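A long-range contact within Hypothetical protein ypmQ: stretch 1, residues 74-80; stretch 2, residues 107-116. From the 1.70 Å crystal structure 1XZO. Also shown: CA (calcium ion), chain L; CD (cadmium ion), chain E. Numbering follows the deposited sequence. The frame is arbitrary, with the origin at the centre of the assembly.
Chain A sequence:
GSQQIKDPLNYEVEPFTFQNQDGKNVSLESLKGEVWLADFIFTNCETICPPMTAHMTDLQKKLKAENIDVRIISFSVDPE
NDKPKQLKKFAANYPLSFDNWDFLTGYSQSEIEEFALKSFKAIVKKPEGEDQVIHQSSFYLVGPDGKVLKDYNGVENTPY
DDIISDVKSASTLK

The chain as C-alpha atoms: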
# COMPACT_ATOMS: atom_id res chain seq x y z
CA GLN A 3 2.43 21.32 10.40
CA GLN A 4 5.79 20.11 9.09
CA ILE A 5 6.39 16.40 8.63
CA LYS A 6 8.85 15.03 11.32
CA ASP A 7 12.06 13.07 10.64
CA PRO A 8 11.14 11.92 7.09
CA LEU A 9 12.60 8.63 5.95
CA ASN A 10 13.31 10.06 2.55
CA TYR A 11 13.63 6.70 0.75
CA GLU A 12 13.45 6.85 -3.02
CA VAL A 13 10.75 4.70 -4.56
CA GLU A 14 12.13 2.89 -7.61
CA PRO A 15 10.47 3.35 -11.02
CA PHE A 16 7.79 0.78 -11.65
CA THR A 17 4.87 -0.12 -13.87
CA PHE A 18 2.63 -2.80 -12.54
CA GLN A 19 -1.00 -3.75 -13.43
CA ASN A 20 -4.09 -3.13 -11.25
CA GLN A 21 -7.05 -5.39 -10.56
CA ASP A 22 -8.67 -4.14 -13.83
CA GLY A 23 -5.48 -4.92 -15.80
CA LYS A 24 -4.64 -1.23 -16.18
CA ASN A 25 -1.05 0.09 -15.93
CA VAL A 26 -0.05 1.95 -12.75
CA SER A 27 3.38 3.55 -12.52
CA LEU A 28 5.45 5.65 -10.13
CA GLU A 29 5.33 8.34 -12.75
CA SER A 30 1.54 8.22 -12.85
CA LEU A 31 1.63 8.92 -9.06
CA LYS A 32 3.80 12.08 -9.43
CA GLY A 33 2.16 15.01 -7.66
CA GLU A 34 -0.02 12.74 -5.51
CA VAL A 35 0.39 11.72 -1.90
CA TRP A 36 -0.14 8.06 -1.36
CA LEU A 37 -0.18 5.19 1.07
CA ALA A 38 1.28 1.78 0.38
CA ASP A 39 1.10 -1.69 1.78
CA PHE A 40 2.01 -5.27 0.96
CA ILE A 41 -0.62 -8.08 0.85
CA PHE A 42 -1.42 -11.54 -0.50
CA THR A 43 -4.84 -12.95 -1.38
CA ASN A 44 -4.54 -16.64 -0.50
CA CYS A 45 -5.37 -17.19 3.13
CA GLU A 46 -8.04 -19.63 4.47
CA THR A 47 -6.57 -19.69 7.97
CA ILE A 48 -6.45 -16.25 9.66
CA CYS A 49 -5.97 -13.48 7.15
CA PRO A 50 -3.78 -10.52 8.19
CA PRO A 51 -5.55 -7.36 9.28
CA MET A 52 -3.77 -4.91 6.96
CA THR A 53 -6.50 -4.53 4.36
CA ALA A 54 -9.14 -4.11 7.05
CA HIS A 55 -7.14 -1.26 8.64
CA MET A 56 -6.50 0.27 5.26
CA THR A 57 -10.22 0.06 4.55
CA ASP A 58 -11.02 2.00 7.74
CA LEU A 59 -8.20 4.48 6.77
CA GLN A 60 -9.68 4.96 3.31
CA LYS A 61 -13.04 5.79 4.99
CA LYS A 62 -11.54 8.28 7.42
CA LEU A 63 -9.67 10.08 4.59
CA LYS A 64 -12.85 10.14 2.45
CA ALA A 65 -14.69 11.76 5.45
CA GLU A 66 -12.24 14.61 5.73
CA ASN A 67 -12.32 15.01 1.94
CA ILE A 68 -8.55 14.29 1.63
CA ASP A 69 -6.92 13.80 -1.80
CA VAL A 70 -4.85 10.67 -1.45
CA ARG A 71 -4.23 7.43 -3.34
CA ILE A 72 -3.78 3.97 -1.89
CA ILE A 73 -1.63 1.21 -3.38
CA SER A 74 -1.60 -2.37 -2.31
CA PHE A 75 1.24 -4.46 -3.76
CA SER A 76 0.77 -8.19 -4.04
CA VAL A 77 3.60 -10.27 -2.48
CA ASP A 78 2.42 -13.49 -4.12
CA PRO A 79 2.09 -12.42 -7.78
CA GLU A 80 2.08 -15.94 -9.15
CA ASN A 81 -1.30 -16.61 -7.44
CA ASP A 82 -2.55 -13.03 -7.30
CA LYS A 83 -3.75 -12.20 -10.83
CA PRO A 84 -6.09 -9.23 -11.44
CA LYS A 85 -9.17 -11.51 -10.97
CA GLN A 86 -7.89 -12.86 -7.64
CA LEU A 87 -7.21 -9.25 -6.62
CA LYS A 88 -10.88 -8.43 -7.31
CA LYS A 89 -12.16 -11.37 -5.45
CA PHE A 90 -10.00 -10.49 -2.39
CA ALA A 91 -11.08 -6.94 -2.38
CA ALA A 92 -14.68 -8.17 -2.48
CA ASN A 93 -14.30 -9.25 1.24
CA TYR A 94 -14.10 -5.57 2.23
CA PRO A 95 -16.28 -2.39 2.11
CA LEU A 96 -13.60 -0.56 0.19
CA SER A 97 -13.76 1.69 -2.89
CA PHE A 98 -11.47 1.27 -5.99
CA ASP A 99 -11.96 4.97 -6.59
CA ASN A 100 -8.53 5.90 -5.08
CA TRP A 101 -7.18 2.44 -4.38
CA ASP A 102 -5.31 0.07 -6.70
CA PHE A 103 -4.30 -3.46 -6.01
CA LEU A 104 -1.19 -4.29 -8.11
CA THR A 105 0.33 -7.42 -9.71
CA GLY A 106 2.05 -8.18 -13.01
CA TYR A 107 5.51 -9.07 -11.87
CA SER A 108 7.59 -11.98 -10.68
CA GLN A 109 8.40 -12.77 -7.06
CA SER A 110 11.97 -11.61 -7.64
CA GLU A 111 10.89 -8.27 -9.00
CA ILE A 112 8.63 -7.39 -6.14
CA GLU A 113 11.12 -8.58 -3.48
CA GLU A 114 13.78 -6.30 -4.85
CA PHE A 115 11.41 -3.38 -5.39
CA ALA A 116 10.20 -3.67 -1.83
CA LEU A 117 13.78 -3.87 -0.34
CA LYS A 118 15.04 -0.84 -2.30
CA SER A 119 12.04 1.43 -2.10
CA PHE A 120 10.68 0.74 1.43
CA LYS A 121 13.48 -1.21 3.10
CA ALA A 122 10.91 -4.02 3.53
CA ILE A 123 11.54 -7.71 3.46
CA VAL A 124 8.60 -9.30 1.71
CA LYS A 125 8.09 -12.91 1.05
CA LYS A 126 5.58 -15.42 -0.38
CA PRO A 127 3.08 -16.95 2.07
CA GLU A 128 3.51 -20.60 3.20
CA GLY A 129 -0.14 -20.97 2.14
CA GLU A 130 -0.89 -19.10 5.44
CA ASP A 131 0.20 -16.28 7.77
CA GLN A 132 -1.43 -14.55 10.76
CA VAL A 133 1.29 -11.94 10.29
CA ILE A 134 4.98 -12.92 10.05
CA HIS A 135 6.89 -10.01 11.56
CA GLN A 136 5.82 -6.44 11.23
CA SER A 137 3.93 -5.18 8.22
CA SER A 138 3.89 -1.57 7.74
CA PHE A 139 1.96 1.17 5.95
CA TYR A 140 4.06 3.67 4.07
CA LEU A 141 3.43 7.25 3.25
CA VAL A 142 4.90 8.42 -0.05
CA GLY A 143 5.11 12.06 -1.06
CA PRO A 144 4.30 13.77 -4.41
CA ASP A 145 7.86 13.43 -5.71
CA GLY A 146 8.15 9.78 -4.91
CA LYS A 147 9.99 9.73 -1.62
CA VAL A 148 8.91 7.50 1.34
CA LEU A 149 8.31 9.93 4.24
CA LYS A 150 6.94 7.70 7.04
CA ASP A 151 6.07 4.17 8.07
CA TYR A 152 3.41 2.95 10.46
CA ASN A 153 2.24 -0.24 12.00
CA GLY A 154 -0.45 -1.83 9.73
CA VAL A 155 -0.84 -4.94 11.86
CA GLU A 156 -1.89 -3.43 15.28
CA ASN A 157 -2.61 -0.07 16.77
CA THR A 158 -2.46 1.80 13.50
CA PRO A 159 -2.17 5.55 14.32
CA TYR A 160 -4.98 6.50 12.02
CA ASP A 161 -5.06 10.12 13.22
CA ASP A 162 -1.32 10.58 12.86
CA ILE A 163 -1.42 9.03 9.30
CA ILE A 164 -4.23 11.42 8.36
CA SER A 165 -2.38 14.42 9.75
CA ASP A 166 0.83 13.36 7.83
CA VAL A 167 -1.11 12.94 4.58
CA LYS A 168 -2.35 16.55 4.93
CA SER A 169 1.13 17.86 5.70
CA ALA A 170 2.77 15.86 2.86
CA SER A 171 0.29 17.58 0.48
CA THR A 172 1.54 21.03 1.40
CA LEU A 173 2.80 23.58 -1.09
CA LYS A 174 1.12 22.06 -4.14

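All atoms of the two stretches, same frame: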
# COMPACT_ATOMS: atom_id res chain seq x y z
N SER A 74 -1.92 -1.11 -2.91
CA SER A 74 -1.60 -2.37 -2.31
C SER A 74 -0.79 -3.24 -3.29
O SER A 74 -1.36 -3.69 -4.28
CB SER A 74 -2.80 -3.23 -1.87
OG SER A 74 -3.41 -2.53 -0.81
N PHE A 75 0.43 -3.49 -2.92
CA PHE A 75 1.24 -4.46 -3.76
C PHE A 75 1.08 -5.89 -3.34
O PHE A 75 1.35 -6.28 -2.19
CB PHE A 75 2.77 -4.11 -3.72
CG PHE A 75 3.09 -2.76 -4.04
CD1 PHE A 75 3.30 -1.83 -3.07
CD2 PHE A 75 3.30 -2.34 -5.35
CE1 PHE A 75 3.62 -0.50 -3.39
CE2 PHE A 75 3.64 -1.06 -5.68
CZ PHE A 75 3.83 -0.10 -4.81
N SER A 76 0.80 -6.76 -4.28
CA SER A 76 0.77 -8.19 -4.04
C SER A 76 2.18 -8.73 -3.77
O SER A 76 3.10 -8.41 -4.53
CB SER A 76 0.30 -8.99 -5.25
OG SER A 76 0.35 -10.38 -4.92
N VAL A 77 2.33 -9.60 -2.78
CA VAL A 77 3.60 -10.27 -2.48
C VAL A 77 3.52 -11.75 -2.87
O VAL A 77 4.42 -12.50 -2.59
CB VAL A 77 4.14 -10.04 -1.06
CG1 VAL A 77 4.30 -8.55 -0.86
CG2 VAL A 77 3.16 -10.67 0.00
N ASP A 78 2.45 -12.19 -3.55
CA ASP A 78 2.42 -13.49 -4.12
C ASP A 78 1.86 -13.41 -5.54
O ASP A 78 0.76 -13.84 -5.82
CB ASP A 78 1.53 -14.35 -3.21
CG ASP A 78 1.52 -15.77 -3.56
OD1 ASP A 78 2.39 -16.36 -4.23
OD2 ASP A 78 0.59 -16.50 -3.11
N PRO A 79 2.60 -12.70 -6.41
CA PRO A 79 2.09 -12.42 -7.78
C PRO A 79 1.83 -13.58 -8.67
O PRO A 79 1.05 -13.39 -9.61
CB PRO A 79 3.16 -11.47 -8.35
CG PRO A 79 4.43 -11.88 -7.57
CD PRO A 79 3.87 -12.00 -6.15
N GLU A 80 2.36 -14.75 -8.38
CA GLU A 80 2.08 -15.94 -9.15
C GLU A 80 0.62 -16.41 -8.97
O GLU A 80 -0.01 -16.86 -9.93
CB GLU A 80 3.06 -17.04 -8.76
CG GLU A 80 2.84 -18.39 -9.43
CD GLU A 80 3.82 -19.45 -8.96
OE1 GLU A 80 3.63 -20.63 -9.33
OE2 GLU A 80 4.80 -19.12 -8.25
N TYR A 107 4.10 -9.01 -12.23
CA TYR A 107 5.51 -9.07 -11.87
C TYR A 107 5.83 -10.41 -11.28
O TYR A 107 5.01 -11.16 -10.81
CB TYR A 107 6.00 -7.90 -11.06
CG TYR A 107 5.11 -7.57 -9.82
CD1 TYR A 107 5.10 -8.41 -8.73
CD2 TYR A 107 4.33 -6.50 -9.85
CE1 TYR A 107 4.32 -8.14 -7.59
CE2 TYR A 107 3.44 -6.22 -8.75
CZ TYR A 107 3.50 -7.02 -7.63
OH TYR A 107 2.73 -6.66 -6.52
N SER A 108 7.12 -10.77 -11.31
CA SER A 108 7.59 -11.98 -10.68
C SER A 108 7.87 -11.74 -9.22
O SER A 108 8.01 -10.59 -8.83
CB SER A 108 8.89 -12.44 -11.34
OG SER A 108 9.92 -11.60 -10.97
N GLN A 109 8.01 -12.81 -8.47
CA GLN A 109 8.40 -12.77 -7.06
C GLN A 109 9.74 -12.03 -6.85
O GLN A 109 9.89 -11.12 -6.01
CB GLN A 109 8.44 -14.13 -6.46
CG GLN A 109 8.55 -14.11 -4.89
CD GLN A 109 7.26 -13.63 -4.20
OE1 GLN A 109 7.29 -12.89 -3.12
NE2 GLN A 109 6.11 -14.02 -4.83
N SER A 110 10.71 -12.34 -7.69
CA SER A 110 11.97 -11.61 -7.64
C SER A 110 11.85 -10.17 -7.80
O SER A 110 12.58 -9.42 -7.15
CB SER A 110 12.94 -12.13 -8.74
OG SER A 110 13.27 -13.48 -8.50
N GLU A 111 11.00 -9.69 -8.73
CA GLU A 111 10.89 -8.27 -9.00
C GLU A 111 10.37 -7.58 -7.77
O GLU A 111 10.89 -6.57 -7.38
CB GLU A 111 10.07 -7.93 -10.30
CG GLU A 111 10.22 -6.49 -10.81
CD GLU A 111 9.41 -6.06 -12.07
OE1 GLU A 111 8.85 -6.95 -12.70
OE2 GLU A 111 9.44 -4.81 -12.30
N ILE A 112 9.24 -8.10 -7.28
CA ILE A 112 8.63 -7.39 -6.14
C ILE A 112 9.52 -7.39 -4.86
O ILE A 112 9.53 -6.36 -4.16
CB ILE A 112 7.19 -7.88 -5.91
CG1 ILE A 112 6.40 -6.71 -5.18
CG2 ILE A 112 7.19 -9.17 -5.24
N GLU A 113 10.21 -8.48 -4.63
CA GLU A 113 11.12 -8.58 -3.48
C GLU A 113 12.15 -7.47 -3.54
O GLU A 113 12.43 -6.69 -2.58
CB GLU A 113 11.60 -10.00 -3.33
CG GLU A 113 10.48 -10.94 -2.80
CD GLU A 113 10.92 -12.29 -2.45
OE1 GLU A 113 10.02 -13.08 -2.07
OE2 GLU A 113 12.14 -12.55 -2.56
N GLU A 114 12.81 -7.32 -4.70
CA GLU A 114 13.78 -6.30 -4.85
C GLU A 114 13.25 -4.90 -4.84
O GLU A 114 13.84 -4.00 -4.26
CB GLU A 114 14.45 -6.55 -6.24
CG GLU A 114 15.59 -7.45 -6.33
CD GLU A 114 16.60 -6.92 -7.40
OE1 GLU A 114 16.42 -7.32 -8.56
OE2 GLU A 114 17.49 -6.09 -7.09
N PHE A 115 12.03 -4.68 -5.38
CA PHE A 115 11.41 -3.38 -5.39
C PHE A 115 11.13 -2.98 -3.94
O PHE A 115 11.41 -1.89 -3.60
CB PHE A 115 10.07 -3.39 -6.19
CG PHE A 115 9.27 -2.19 -6.04
CD1 PHE A 115 9.50 -1.08 -6.76
CD2 PHE A 115 8.13 -2.23 -5.15
CE1 PHE A 115 8.77 0.00 -6.59
CE2 PHE A 115 7.33 -1.22 -5.11
CZ PHE A 115 7.63 -0.03 -5.75
N ALA A 116 10.59 -3.93 -3.20
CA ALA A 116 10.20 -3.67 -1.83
C ALA A 116 11.45 -3.37 -0.96
O ALA A 116 11.37 -2.45 -0.12
CB ALA A 116 9.42 -4.83 -1.25
CA CA L . 1.31 -18.44 -3.56
CD CD E . 11.43 -14.69 -1.61
O HOH W 1 1.73 -11.47 -11.76
O HOH W 2 13.60 -15.05 -0.64
O HOH W 3 2.93 -19.17 -1.74
O HOH W 4 1.81 -19.08 -5.86

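The contact is organised around Tyr107, which lies just before the helix that begins at Gln109. Its CA-to-CB bond points sideways, yet chi1 of 50° (p) and chi2 of 71° bring the end of the ring up to stretch 1. There the hydroxyl meets the end of the strand: Tyr107 OH donates to Ser76 O at 2.7 Å, near the ring plane. Tyrosine suits the place because its length delivers a polar tip to a buried backbone carbonyl while its carbon frame packs.

Pro79 packs against that frame, its CB 3.6 Å from Tyr107 CE1. Its CA-to-CB bond points toward stretch 2, and the compact ring also fits near the helix start, where Pro79 CG lies 3.8 Å from Ser108 C. Water 1 donates to Pro79 O and accepts a weak bond from Tyr107 N.

Deeper in, Phe75 (m) and Phe115 (t) both point across the interface. Their rings meet obliquely, planes at 59° and centroids 5.2 Å apart, with Phe115 CE2 over one face of Phe75. Ile112, one turn earlier, reaches Ser76 O with CG1 at 3.8 Å.

Local bonds shape both backbones. Ser76, chi1 t, accepts from Asp78 N at OG (3.1 Å), bracing the turn after the strand; Ser108, chi1 p, caps the helix, its OG accepting from Glu111 N at 3.1 Å.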